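Local coordinates for protein porin B (Pseudomonas putida, PDB 4GEY) that forms a beta-barrel channel in the outer membrane that serves carbohydrate uptake and binds glucose, probably as a substrate on its way to the periplasm, at residues W135-Y140 against A144-F149; R194-I199 against F204-A209; V306-S311 against A339-P344; Y396-H399 against T405-P408. The protein carries 2 engineered substitutions. All coordinates share one frame; numbering follows the deposited sequence.

Interaction 1: residues W135-Y140 against A144-F149; sequences WIKQKY and ALDVKF. With C8E ((hydroxyethyloxy)tri(ethyloxy)octane), chain G; DMU (decyl-beta-D-maltopyranoside), chain M.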
# COMPACT_ATOMS: atom_id res chain seq x y z
N TRP A 135 10.23 4.57 -15.91
CA TRP A 135 9.81 3.58 -16.85
C TRP A 135 9.31 4.11 -18.17
O TRP A 135 8.79 5.22 -18.26
CB TRP A 135 8.78 2.64 -16.22
CG TRP A 135 7.57 3.27 -15.56
CD1 TRP A 135 7.31 3.32 -14.21
CD2 TRP A 135 6.44 3.86 -16.20
NE1 TRP A 135 6.09 3.92 -13.99
CE2 TRP A 135 5.54 4.27 -15.19
CE3 TRP A 135 6.10 4.11 -17.53
CZ2 TRP A 135 4.34 4.90 -15.46
CZ3 TRP A 135 4.90 4.74 -17.79
CH2 TRP A 135 4.04 5.13 -16.77
N ILE A 136 9.49 3.30 -19.20
CA ILE A 136 9.00 3.59 -20.53
C ILE A 136 7.90 2.59 -20.83
O ILE A 136 7.93 1.45 -20.34
CB ILE A 136 10.14 3.51 -21.56
CG1 ILE A 136 9.65 3.84 -22.97
CG2 ILE A 136 10.81 2.15 -21.53
CD1 ILE A 136 10.76 3.80 -24.00
N LYS A 137 6.90 3.01 -21.59
CA LYS A 137 5.76 2.15 -21.87
C LYS A 137 5.26 2.33 -23.30
O LYS A 137 5.16 3.45 -23.77
CB LYS A 137 4.63 2.47 -20.88
CG LYS A 137 3.33 1.75 -21.18
CD LYS A 137 2.40 1.82 -19.99
CE LYS A 137 1.48 2.99 -20.08
NZ LYS A 137 0.93 3.25 -18.73
N GLN A 138 4.95 1.24 -23.99
CA GLN A 138 4.38 1.36 -25.33
C GLN A 138 3.18 0.42 -25.54
O GLN A 138 3.17 -0.72 -25.08
CB GLN A 138 5.46 1.14 -26.41
CG GLN A 138 5.02 1.55 -27.82
CD GLN A 138 6.18 1.59 -28.82
OE1 GLN A 138 6.91 0.62 -29.00
NE2 GLN A 138 6.34 2.73 -29.48
N LYS A 139 2.16 0.92 -26.24
CA LYS A 139 1.03 0.07 -26.59
C LYS A 139 1.09 -0.33 -28.07
O LYS A 139 1.75 0.33 -28.86
CB LYS A 139 -0.30 0.75 -26.25
CG LYS A 139 -0.34 1.37 -24.85
CD LYS A 139 -1.77 1.58 -24.37
CE LYS A 139 -1.94 2.88 -23.61
NZ LYS A 139 -2.65 3.87 -24.46
N TYR A 140 0.45 -1.44 -28.42
CA TYR A 140 0.47 -1.91 -29.80
C TYR A 140 -0.91 -2.41 -30.20
O TYR A 140 -1.70 -2.79 -29.33
CB TYR A 140 1.51 -3.03 -29.97
CG TYR A 140 2.89 -2.68 -29.44
CD1 TYR A 140 3.72 -1.81 -30.13
CD2 TYR A 140 3.35 -3.22 -28.24
CE1 TYR A 140 4.96 -1.47 -29.64
CE2 TYR A 140 4.59 -2.89 -27.74
CZ TYR A 140 5.40 -2.01 -28.44
OH TYR A 140 6.65 -1.68 -27.93
N ALA A 144 -4.26 -2.75 -27.65
CA ALA A 144 -4.59 -4.10 -27.20
C ALA A 144 -3.45 -4.70 -26.36
O ALA A 144 -3.70 -5.36 -25.36
CB ALA A 144 -4.96 -5.00 -28.38
N LEU A 145 -2.21 -4.46 -26.76
CA LEU A 145 -1.07 -4.96 -25.98
C LEU A 145 -0.31 -3.80 -25.37
O LEU A 145 -0.02 -2.82 -26.05
CB LEU A 145 -0.13 -5.85 -26.81
CG LEU A 145 -0.79 -7.14 -27.30
CD1 LEU A 145 0.06 -7.86 -28.35
CD2 LEU A 145 -1.13 -8.09 -26.15
N ASP A 146 0.01 -3.92 -24.09
CA ASP A 146 0.62 -2.83 -23.35
C ASP A 146 1.92 -3.32 -22.71
O ASP A 146 1.90 -4.11 -21.78
CB ASP A 146 -0.38 -2.36 -22.27
CG ASP A 146 -0.00 -1.03 -21.66
OD1 ASP A 146 1.19 -0.79 -21.40
OD2 ASP A 146 -0.92 -0.21 -21.40
N VAL A 147 3.06 -2.85 -23.22
CA VAL A 147 4.35 -3.23 -22.64
C VAL A 147 5.00 -2.10 -21.85
O VAL A 147 5.10 -0.97 -22.34
CB VAL A 147 5.33 -3.79 -23.70
CG1 VAL A 147 6.69 -4.09 -23.07
CG2 VAL A 147 4.77 -5.05 -24.31
N LYS A 148 5.45 -2.42 -20.64
CA LYS A 148 5.98 -1.44 -19.70
C LYS A 148 7.25 -1.96 -19.02
O LYS A 148 7.25 -3.05 -18.44
CB LYS A 148 4.93 -1.13 -18.63
CG LYS A 148 5.36 -0.13 -17.55
CD LYS A 148 4.27 -0.07 -16.47
CE LYS A 148 4.61 0.89 -15.36
NZ LYS A 148 3.46 1.08 -14.44
N PHE A 149 8.33 -1.19 -19.09
CA PHE A 149 9.63 -1.64 -18.59
C PHE A 149 10.37 -0.53 -17.84
O PHE A 149 10.33 0.63 -18.23
CB PHE A 149 10.50 -2.15 -19.75
CG PHE A 149 11.94 -2.38 -19.36
CD1 PHE A 149 12.31 -3.54 -18.69
CD2 PHE A 149 12.91 -1.42 -19.65
CE1 PHE A 149 13.64 -3.75 -18.32
CE2 PHE A 149 14.25 -1.63 -19.28
CZ PHE A 149 14.61 -2.79 -18.61
C1 C8E G . 8.89 -1.04 -24.30
C2 C8E G . 9.64 0.17 -24.85
C3 C8E G . 9.63 0.22 -26.38
C4 C8E G . 10.09 1.60 -26.87
C5 C8E G . 10.73 1.55 -28.27
C6 C8E G . 10.01 2.50 -29.22
C7 C8E G . 10.56 2.46 -30.64
C8 C8E G . 11.44 3.67 -30.94
O9 C8E G . 11.70 3.77 -32.33
C10 C8E G . 10.53 4.08 -33.06
C11 C8E G . 10.87 4.50 -34.48
O12 C8E G . 9.70 4.97 -35.10
C1 DMU M . 1.40 -1.43 -34.46
C2 DMU M . 0.18 -1.12 -35.16
C3 DMU M . 0.16 -1.48 -36.59
C4 DMU M . 0.71 -2.89 -36.92
O5 DMU M . 1.99 -3.10 -36.09
C6 DMU M . 1.86 -2.79 -34.68
O7 DMU M . -1.18 -1.32 -37.11
O16 DMU M . 3.09 -3.03 -34.00
C18 DMU M . 3.59 -4.35 -33.78
C19 DMU M . 4.64 -4.54 -32.65
C22 DMU M . 4.66 -5.89 -31.86
C25 DMU M . 4.88 -5.84 -30.35
C28 DMU M . 4.35 -6.98 -29.50
C31 DMU M . 4.59 -6.92 -28.00
C34 DMU M . 5.00 -8.17 -27.27
O49 DMU M . 1.19 -1.20 -33.01
O55 DMU M . -0.19 0.29 -35.00
C57 DMU M . 0.94 -3.08 -38.25
O61 DMU M . 1.97 -2.33 -38.82
C5 DMU M . -2.76 0.21 -38.07
C7 DMU M . -3.49 -0.62 -38.98
C8 DMU M . -2.96 -0.61 -40.36
C9 DMU M . -1.41 -0.80 -40.47
O1 DMU M . -0.67 -0.50 -39.15
C10 DMU M . -1.35 -0.19 -37.91
O2 DMU M . -3.58 -1.60 -41.13
O3 DMU M . -3.45 0.27 -36.77
O4 DMU M . -4.88 -0.16 -38.97
C11 DMU M . -0.87 -0.02 -41.39
O6 DMU M . 0.51 -0.05 -41.49
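The indole of Trp135 carries the tail of Lys148 on one face: CE stands over the five-membered ring, 3.5 Å from its centroid, and Lys148 NZ follows at 4.1 Å from that centroid as a cation-pi contact. Trp135 holds its ring there with CG between the backbone N and the carbonyl carbon (chi1 53°), while Lys148 is fully extended across it. The Tyr140 phenol lies between the carbonyl carbon of Gln138, toward the rim of one face, and the decyl chain of a maltoside detergent on the other; Val147 CG2 sits at its edge, 4.1 Å from Tyr140 CE2. Tyr140 OH donates to Gln138 OE1 on an in-plane lone pair, and Gln138 NE2 is held by the carbonyl of His87, so both ends of this amide are fixed. These residues belong to an antiparallel hairpin of the porin barrel. Ile136, Gln138, Tyr140 and Val147 meet detergent on the outer wall, and Lys137, Lys139, Asp146 and Lys148 project from the other face, presumably inward. Backbone bonds pair Ile136 with Phe149, Gln138 with Val147 and Tyr140 with Leu145. A classic beta bulge closes the turn end: Tyr140 O takes Leu145 N at 3.1 Å and, weakly, Ala144 N. Asp146 is flanked by methylenes, with Lys137 CD 3.2 Å from Asp146 OD1 and Lys139 CD 3.6 Å from Asp146 OD2; its salt bridge goes to Arg194 on the next strand. Lys148 NZ, besides facing the indole, is salt-bridged to Glu156 and Asp157.

Interaction 2: residues R194-I199 against F204-A209; sequences RVKYNI and FVQVGA. With C8E ((hydroxyethyloxy)tri(ethyloxy)octane), chain C.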
# COMPACT_ATOMS: atom_id res chain seq x y z
N ARG A 194 6.27 -5.50 -17.27
CA ARG A 194 4.85 -5.80 -17.10
C ARG A 194 4.13 -5.82 -18.45
O ARG A 194 4.11 -4.81 -19.15
CB ARG A 194 4.19 -4.79 -16.16
CG ARG A 194 2.73 -5.09 -15.90
CD ARG A 194 1.82 -3.93 -16.28
NE ARG A 194 2.11 -3.41 -17.61
CZ ARG A 194 1.57 -2.30 -18.10
NH1 ARG A 194 0.71 -1.60 -17.36
NH2 ARG A 194 1.88 -1.88 -19.31
N VAL A 195 3.54 -6.96 -18.80
CA VAL A 195 2.84 -7.11 -20.08
C VAL A 195 1.33 -7.20 -19.86
O VAL A 195 0.85 -7.94 -18.99
CB VAL A 195 3.34 -8.34 -20.90
CG1 VAL A 195 2.56 -8.48 -22.17
CG2 VAL A 195 4.83 -8.21 -21.22
N LYS A 196 0.58 -6.43 -20.64
CA LYS A 196 -0.85 -6.28 -20.41
C LYS A 196 -1.62 -6.43 -21.71
O LYS A 196 -1.29 -5.81 -22.73
CB LYS A 196 -1.15 -4.92 -19.77
CG LYS A 196 -2.62 -4.69 -19.47
CD LYS A 196 -2.84 -3.64 -18.39
CE LYS A 196 -2.46 -2.26 -18.88
NZ LYS A 196 -3.28 -1.21 -18.22
N TYR A 197 -2.65 -7.26 -21.67
CA TYR A 197 -3.49 -7.50 -22.83
C TYR A 197 -4.87 -6.96 -22.48
O TYR A 197 -5.49 -7.42 -21.53
CB TYR A 197 -3.53 -9.01 -23.12
CG TYR A 197 -4.51 -9.49 -24.18
CD1 TYR A 197 -5.02 -8.63 -25.16
CD2 TYR A 197 -4.95 -10.83 -24.21
CE1 TYR A 197 -5.92 -9.08 -26.12
CE2 TYR A 197 -5.84 -11.28 -25.16
CZ TYR A 197 -6.32 -10.40 -26.11
OH TYR A 197 -7.21 -10.83 -27.06
N ASN A 198 -5.32 -5.96 -23.22
CA ASN A 198 -6.68 -5.46 -23.10
C ASN A 198 -7.61 -6.24 -24.01
O ASN A 198 -7.64 -6.01 -25.22
CB ASN A 198 -6.74 -3.99 -23.49
CG ASN A 198 -5.92 -3.11 -22.56
OD1 ASN A 198 -6.22 -3.00 -21.37
ND2 ASN A 198 -4.89 -2.48 -23.11
N ILE A 199 -8.38 -7.16 -23.44
CA ILE A 199 -9.22 -8.06 -24.24
C ILE A 199 -10.47 -7.31 -24.68
O ILE A 199 -11.01 -7.53 -25.76
CB ILE A 199 -9.61 -9.30 -23.41
CG1 ILE A 199 -8.38 -10.13 -23.06
CG2 ILE A 199 -10.62 -10.17 -24.14
CD1 ILE A 199 -8.61 -11.10 -21.93
N PHE A 204 -9.19 -6.80 -18.66
CA PHE A 204 -7.82 -7.10 -19.08
C PHE A 204 -7.11 -8.15 -18.24
O PHE A 204 -7.50 -8.43 -17.11
CB PHE A 204 -6.96 -5.82 -19.24
CG PHE A 204 -6.65 -5.10 -17.95
CD1 PHE A 204 -5.56 -5.47 -17.17
CD2 PHE A 204 -7.38 -4.00 -17.55
CE1 PHE A 204 -5.24 -4.77 -16.00
CE2 PHE A 204 -7.07 -3.31 -16.39
CZ PHE A 204 -6.00 -3.70 -15.62
N VAL A 205 -6.07 -8.74 -18.81
CA VAL A 205 -5.22 -9.68 -18.09
C VAL A 205 -3.80 -9.16 -18.14
O VAL A 205 -3.45 -8.39 -19.04
CB VAL A 205 -5.29 -11.10 -18.69
CG1 VAL A 205 -6.68 -11.68 -18.53
CG2 VAL A 205 -4.89 -11.08 -20.14
N GLN A 206 -2.98 -9.55 -17.18
CA GLN A 206 -1.60 -9.06 -17.14
C GLN A 206 -0.72 -9.94 -16.27
O GLN A 206 -1.18 -10.57 -15.32
CB GLN A 206 -1.54 -7.63 -16.63
CG GLN A 206 -2.05 -7.41 -15.23
CD GLN A 206 -1.84 -5.96 -14.80
OE1 GLN A 206 -1.24 -5.17 -15.53
NE2 GLN A 206 -2.33 -5.60 -13.61
N VAL A 207 0.56 -9.96 -16.62
CA VAL A 207 1.56 -10.71 -15.88
C VAL A 207 2.79 -9.84 -15.84
O VAL A 207 2.97 -8.98 -16.70
CB VAL A 207 1.86 -12.08 -16.56
CG1 VAL A 207 2.29 -11.89 -18.00
CG2 VAL A 207 2.93 -12.86 -15.79
N GLY A 208 3.63 -10.03 -14.83
CA GLY A 208 4.84 -9.24 -14.72
C GLY A 208 5.99 -10.02 -14.12
O GLY A 208 5.80 -11.10 -13.57
N ALA A 209 7.19 -9.48 -14.25
CA ALA A 209 8.37 -10.06 -13.62
C ALA A 209 9.16 -8.93 -12.95
O ALA A 209 9.65 -8.02 -13.61
CB ALA A 209 9.21 -10.79 -14.64
C1 C8E C . -5.60 -16.28 -11.30
C2 C8E C . -4.83 -15.26 -12.12
C3 C8E C . -5.54 -15.07 -13.45
C4 C8E C . -4.62 -15.37 -14.63
C5 C8E C . -4.61 -14.22 -15.63
C6 C8E C . -3.17 -13.89 -16.02
C7 C8E C . -2.90 -14.24 -17.48
C8 C8E C . -1.55 -13.71 -17.97
O9 C8E C . -1.76 -12.72 -18.95
C10 C8E C . -0.72 -12.65 -19.91
C11 C8E C . -0.90 -11.46 -20.86
O12 C8E C . -0.18 -11.69 -22.06
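Val195 and Tyr197 pair with Val207 and Val205 through four backbone hydrogen bonds, two in each direction; Tyr197 N to Val205 O, 3.0 Å, is the straightest at 170°. The N-H and C=O groups of Lys196 and Gln206 that point away from this pair bond to the flanking strands, Lys196 to Asp146 and Gln206 to Glu238, so the backbone is bonded on both sides. On the polar face, Gln206 OE1 lies 3.4 Å from Arg194 CD and 3.6 Å from Lys196 CD, contacts with methylenes rather than with charged nitrogens. Gln206 NE2 bonds to Asp157 O and Glu238 OE1, and Arg194, its guanidinium plane turned 47° from that amide, forms salt bridges through NH1 and NH2 with Asp157 and Asp146, so that two acidic groups answer this buried charge. Asn198 ND2 donates to the carbonyl of Gly143, while Asn198 OD1 packs 3.6 Å from Phe204 CB. A chi1 of 69° folds Phe204 back over its own backbone, which lays the ring beneath Lys196: Lys196 CD is 3.5 Å from Phe204 CD1, and Lys196 NZ stands 4.6 Å from the ring centroid, nearly over its centre, as a cation-pi partner. On the reverse side Val205 CG2 touches Tyr197 CB, and a polyoxyethylene detergent lies 3.6 Å from Val207 CG1 through its C10. Charged and amide groups on one face, with valines against detergent and a tyrosine on the other, are characteristic of a hairpin in an outer-membrane porin barrel.

Interaction 3: residues V306-S311 against A339-P344; sequences VNRGLS and AFDARP. With C8E ((hydroxyethyloxy)tri(ethyloxy)octane), chain D.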
# COMPACT_ATOMS: atom_id res chain seq x y z
N VAL A 306 -23.90 11.03 -11.00
CA VAL A 306 -22.93 9.95 -11.03
C VAL A 306 -21.69 10.28 -10.19
O VAL A 306 -21.06 9.40 -9.61
CB VAL A 306 -22.55 9.61 -12.52
CG1 VAL A 306 -21.22 8.90 -12.63
CG2 VAL A 306 -23.64 8.78 -13.14
N ASN A 307 -21.38 11.57 -10.10
CA ASN A 307 -20.19 12.01 -9.36
C ASN A 307 -20.41 12.06 -7.85
O ASN A 307 -19.52 12.46 -7.09
CB ASN A 307 -19.69 13.35 -9.89
CG ASN A 307 -19.27 13.28 -11.35
OD1 ASN A 307 -19.70 14.09 -12.17
ND2 ASN A 307 -18.44 12.29 -11.68
N ARG A 308 -21.60 11.66 -7.41
CA ARG A 308 -21.89 11.54 -5.98
C ARG A 308 -22.54 10.18 -5.71
O ARG A 308 -22.94 9.49 -6.64
CB ARG A 308 -22.79 12.68 -5.51
CG ARG A 308 -22.23 14.08 -5.81
CD ARG A 308 -23.29 15.15 -5.68
NE ARG A 308 -23.89 15.18 -4.35
CZ ARG A 308 -24.94 15.93 -4.03
NH1 ARG A 308 -25.50 16.72 -4.94
NH2 ARG A 308 -25.44 15.89 -2.80
N GLY A 309 -22.62 9.79 -4.44
CA GLY A 309 -23.24 8.53 -4.07
C GLY A 309 -22.37 7.61 -3.23
O GLY A 309 -21.26 7.98 -2.82
N LEU A 310 -22.88 6.39 -3.00
CA LEU A 310 -22.22 5.38 -2.17
C LEU A 310 -21.37 4.39 -2.98
O LEU A 310 -21.83 3.82 -3.98
CB LEU A 310 -23.28 4.61 -1.36
CG LEU A 310 -22.83 3.54 -0.35
CD1 LEU A 310 -22.16 4.16 0.86
CD2 LEU A 310 -23.99 2.66 0.08
N SER A 311 -20.13 4.19 -2.54
CA SER A 311 -19.26 3.18 -3.13
C SER A 311 -18.85 2.16 -2.07
O SER A 311 -18.48 2.55 -0.95
CB SER A 311 -18.00 3.81 -3.72
OG SER A 311 -18.23 4.38 -4.99
N ALA A 339 -22.60 13.44 0.29
CA ALA A 339 -23.82 13.19 1.05
C ALA A 339 -24.68 14.46 1.10
O ALA A 339 -25.91 14.40 0.99
CB ALA A 339 -23.48 12.73 2.46
N PHE A 340 -24.03 15.61 1.23
CA PHE A 340 -24.77 16.85 1.37
C PHE A 340 -24.62 17.81 0.17
O PHE A 340 -23.54 17.96 -0.37
CB PHE A 340 -24.45 17.49 2.71
CG PHE A 340 -24.74 16.58 3.87
CD1 PHE A 340 -26.04 16.47 4.37
CD2 PHE A 340 -23.74 15.79 4.42
CE1 PHE A 340 -26.33 15.61 5.42
CE2 PHE A 340 -24.02 14.93 5.48
CZ PHE A 340 -25.32 14.84 5.98
N ASP A 341 -25.73 18.41 -0.24
CA ASP A 341 -25.74 19.27 -1.42
C ASP A 341 -24.80 20.47 -1.30
O ASP A 341 -24.29 20.98 -2.30
CB ASP A 341 -27.16 19.76 -1.71
CG ASP A 341 -27.96 18.74 -2.47
OD1 ASP A 341 -27.34 17.78 -2.97
OD2 ASP A 341 -29.19 18.91 -2.58
N ALA A 342 -24.58 20.90 -0.06
CA ALA A 342 -23.68 21.99 0.25
C ALA A 342 -22.22 21.65 -0.06
O ALA A 342 -21.46 22.50 -0.52
CB ALA A 342 -23.81 22.35 1.71
N ARG A 343 -21.82 20.41 0.19
CA ARG A 343 -20.43 20.02 -0.02
C ARG A 343 -20.31 18.78 -0.91
O ARG A 343 -19.93 17.70 -0.44
CB ARG A 343 -19.74 19.83 1.33
CG ARG A 343 -19.77 21.08 2.21
CD ARG A 343 -18.73 22.10 1.79
NE ARG A 343 -17.41 21.48 1.75
CZ ARG A 343 -16.36 22.01 1.14
NH1 ARG A 343 -16.45 23.18 0.52
NH2 ARG A 343 -15.21 21.35 1.14
N PRO A 344 -20.63 18.95 -2.20
CA PRO A 344 -20.81 17.88 -3.19
C PRO A 344 -19.53 17.14 -3.57
O PRO A 344 -19.62 16.08 -4.20
CB PRO A 344 -21.33 18.63 -4.42
CG PRO A 344 -20.75 19.98 -4.28
CD PRO A 344 -20.82 20.27 -2.81
C1 C8E D . -8.64 15.07 13.63
C2 C8E D . -9.23 14.02 14.57
C3 C8E D . -10.74 14.20 14.71
C4 C8E D . -11.46 12.94 14.25
C5 C8E D . -12.13 13.10 12.89
C6 C8E D . -13.61 12.69 12.90
C7 C8E D . -14.05 12.08 11.56
C8 C8E D . -15.35 11.30 11.73
O9 C8E D . -16.49 12.04 11.32
C10 C8E D . -17.23 11.44 10.26
C11 C8E D . -18.73 11.74 10.38
O12 C8E D . -19.03 13.13 10.45
C13 C8E D . -20.24 13.47 9.77
C14 C8E D . -20.28 14.94 9.33
O15 C8E D . -21.61 15.44 9.26
C16 C8E D . -21.93 16.02 8.00
C17 C8E D . -22.30 17.50 8.12
O18 C8E D . -22.61 18.04 6.84
C19 C8E D . -23.94 18.51 6.69
C20 C8E D . -23.95 19.62 5.65
O21 C8E D . -24.87 20.64 5.97
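Arg308 reaches across to Asp341 and grips a single oxygen with two nitrogens: NH2 is 2.7 Å and NH1 2.9 Å from Asp341 OD1. The oxygen lies within 4° of the guanidinium plane and is met almost end-on along its C-O bond, but the carboxylate plane is rotated 76° from the guanidinium, so this is an end-on fork on one atom and not a two-by-two salt bridge. NH2 has a further acceptor in the carbonyl of Gly338, just before 339-344, which should help to hold the group's rotation. Chi1 and chi2 carry CG and CD across Pro344, and the bend at chi3 (58°) then turns the guanidinium toward Asp341. Arg308 CG is 3.7 Å from Pro344 O, and Arg308 CD is 4.2 Å from Pro344 CB, which also lies over one face of the guanidinium. Pro344 thereby packs on the arginine's methylenes and one guanidinium face, while Asp341 takes the nitrogens at its end. Asp341 is the second residue of a type I turn from Phe340 to Arg343, closed by a weak bond of 3.0 Å from Arg343 N to Phe340 O. Next to the aspartate, Phe340 turns away from Arg308 and receives C19 of a detergent molecule over its ring centre, with C16 of that molecule 3.5 Å from Phe340 CE2. The salt bridge joins the residue just before strand 309-319 to the turn between strands 326-337 and 347-357, at the barrel end that also holds both chain termini, probably the periplasmic end, where porin strands are usually joined by short turns.

Interaction 4: residues Y396-H399 against T405-P408; sequences YGFH and TVRP. With C8E ((hydroxyethyloxy)tri(ethyloxy)octane), chain E; C8E ((hydroxyethyloxy)tri(ethyloxy)octane), chain D.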
# COMPACT_ATOMS: atom_id res chain seq x y z
N TYR A 396 -13.43 11.98 7.14
CA TYR A 396 -14.20 12.97 6.39
C TYR A 396 -13.23 13.80 5.56
O TYR A 396 -12.31 14.41 6.10
CB TYR A 396 -15.04 13.87 7.32
CG TYR A 396 -15.95 14.80 6.55
CD1 TYR A 396 -15.44 15.92 5.90
CD2 TYR A 396 -17.32 14.55 6.45
CE1 TYR A 396 -16.26 16.76 5.16
CE2 TYR A 396 -18.16 15.39 5.71
CZ TYR A 396 -17.62 16.49 5.07
OH TYR A 396 -18.41 17.33 4.34
N GLY A 397 -13.43 13.83 4.25
CA GLY A 397 -12.53 14.57 3.38
C GLY A 397 -13.10 15.91 2.95
O GLY A 397 -14.09 15.95 2.23
N PHE A 398 -12.49 17.01 3.40
CA PHE A 398 -12.92 18.33 2.92
C PHE A 398 -12.21 18.59 1.61
O PHE A 398 -10.98 18.53 1.53
CB PHE A 398 -12.58 19.47 3.88
CG PHE A 398 -13.19 19.33 5.25
CD1 PHE A 398 -14.45 19.86 5.51
CD2 PHE A 398 -12.50 18.70 6.28
CE1 PHE A 398 -15.01 19.74 6.79
CE2 PHE A 398 -13.05 18.58 7.55
CZ PHE A 398 -14.30 19.10 7.81
N HIS A 399 -12.99 18.86 0.58
CA HIS A 399 -12.42 19.29 -0.69
C HIS A 399 -12.22 20.80 -0.62
O HIS A 399 -13.11 21.57 -0.99
CB HIS A 399 -13.36 18.91 -1.84
CG HIS A 399 -12.85 19.32 -3.19
ND1 HIS A 399 -12.91 20.62 -3.64
CD2 HIS A 399 -12.27 18.60 -4.18
CE1 HIS A 399 -12.38 20.68 -4.85
NE2 HIS A 399 -11.98 19.47 -5.20
N THR A 405 -6.84 18.71 -0.38
CA THR A 405 -7.84 17.96 0.37
C THR A 405 -7.32 17.71 1.78
O THR A 405 -6.16 17.35 1.99
CB THR A 405 -8.19 16.59 -0.30
OG1 THR A 405 -8.56 16.80 -1.67
CG2 THR A 405 -9.34 15.90 0.43
N VAL A 406 -8.20 17.88 2.76
CA VAL A 406 -7.84 17.75 4.16
C VAL A 406 -8.79 16.73 4.75
O VAL A 406 -10.01 16.95 4.74
CB VAL A 406 -8.00 19.13 4.86
CG1 VAL A 406 -8.03 18.99 6.36
CG2 VAL A 406 -6.88 20.07 4.44
N ARG A 407 -8.27 15.60 5.23
CA ARG A 407 -9.18 14.64 5.88
C ARG A 407 -8.83 14.18 7.27
O ARG A 407 -7.96 13.34 7.47
CB ARG A 407 -9.56 13.43 4.99
CG ARG A 407 -8.48 12.83 4.18
CD ARG A 407 -8.97 11.55 3.54
NE ARG A 407 -9.74 11.78 2.33
CZ ARG A 407 -9.19 12.04 1.14
NH1 ARG A 407 -7.87 12.11 1.03
NH2 ARG A 407 -9.95 12.23 0.08
N PRO A 408 -9.52 14.76 8.27
CA PRO A 408 -9.47 14.22 9.62
C PRO A 408 -10.02 12.81 9.64
O PRO A 408 -10.94 12.47 8.86
CB PRO A 408 -10.39 15.16 10.41
CG PRO A 408 -11.20 15.89 9.37
CD PRO A 408 -10.30 16.00 8.19
C10 C8E E . -22.58 22.78 6.37
C11 C8E E . -21.08 23.02 6.43
O12 C8E E . -20.36 21.81 6.28
C13 C8E E . -20.55 20.92 7.36
C14 C8E E . -19.21 20.44 7.92
O15 C8E E . -19.12 19.04 7.77
C16 C8E E . -18.90 18.33 8.98
C17 C8E E . -17.44 18.41 9.44
O18 C8E E . -17.10 17.22 10.12
C19 C8E E . -15.72 16.93 10.08
C20 C8E E . -15.30 16.27 11.39
O21 C8E E . -14.46 17.13 12.12
C1 C8E D . -8.64 15.07 13.63
C2 C8E D . -9.23 14.02 14.57
C3 C8E D . -10.74 14.20 14.71
C4 C8E D . -11.46 12.94 14.25
C5 C8E D . -12.13 13.10 12.89
C6 C8E D . -13.61 12.69 12.90
C7 C8E D . -14.05 12.08 11.56
C8 C8E D . -15.35 11.30 11.73
O9 C8E D . -16.49 12.04 11.32
C10 C8E D . -17.23 11.44 10.26
C11 C8E D . -18.73 11.74 10.38
O12 C8E D . -19.03 13.13 10.45
C13 C8E D . -20.24 13.47 9.77
C14 C8E D . -20.28 14.94 9.33
O15 C8E D . -21.61 15.44 9.26
C16 C8E D . -21.93 16.02 8.00
C17 C8E D . -22.30 17.50 8.12
O18 C8E D . -22.61 18.04 6.84
C19 C8E D . -23.94 18.51 6.69
C20 C8E D . -23.95 19.62 5.65
O21 C8E D . -24.87 20.64 5.97
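With CG anti to the carbonyl carbon (chi1 -59°), Phe398 swings its ring over the neighbouring strand, edge first, toward Pro408: Phe398 CE2 is 3.7 Å from Pro408 CG, which lies near the plane of the phenyl ring. Tyr396, drawn out with chi1 at -174°, lays CD1 over the centre of a Phe398 face and sends its OH to Asp346. Thr405 CG2 lies 3.3 Å from Phe398 O. Arg407 CB packs 3.6 Å from Gly397 CA; the guanidinium folds back over the Thr405 methyl, and its NH1 is hydrogen-bonded to Gln433. The backbones form an antiparallel hairpin. Phe398 and Val406 exchange both bonds, Phe398 N to Val406 O at 2.8 Å and Val406 N to Phe398 O at 3.1 Å. Two residues back along strand 396-399, Tyr396 N donates to Pro408 O at 3.1 Å, but the proline nitrogen has no hydrogen to return; Tyr396 O is approached instead by Pro408 CD, at 3.3 Å, and by the CA hydrogen of Arg407. Two detergent molecules lie outside, one against Phe398 and Tyr396 and the other against Pro408. The chemistry, an apolar and aromatic outer surface with arginine and threonine on the opposite face and a proline that makes the bonding one-sided at one pair, is consistent with a wall that faces the lipid near the membrane boundary.

Interactions 1 and 2 are consecutive hairpins of the barrel wall, centred 10 Å apart and joined edge to edge where strand 145-149 pairs with 190-198. Asp146 ties them: its OD1 is 2.5 Å from Arg194 NH2, and its N lies 2.7 Å from Lys196 O. Interactions 3 and 4 form a second neighbourhood, centred 14 Å apart, where Arg343 NH2 makes a weak bond of 3.0 Å to His399 O and one detergent molecule touches both. The two neighbourhoods are separated by 34 to 36 Å between centres. None of the four includes a residue of the glucose pocket; they belong to the barrel wall and its rim.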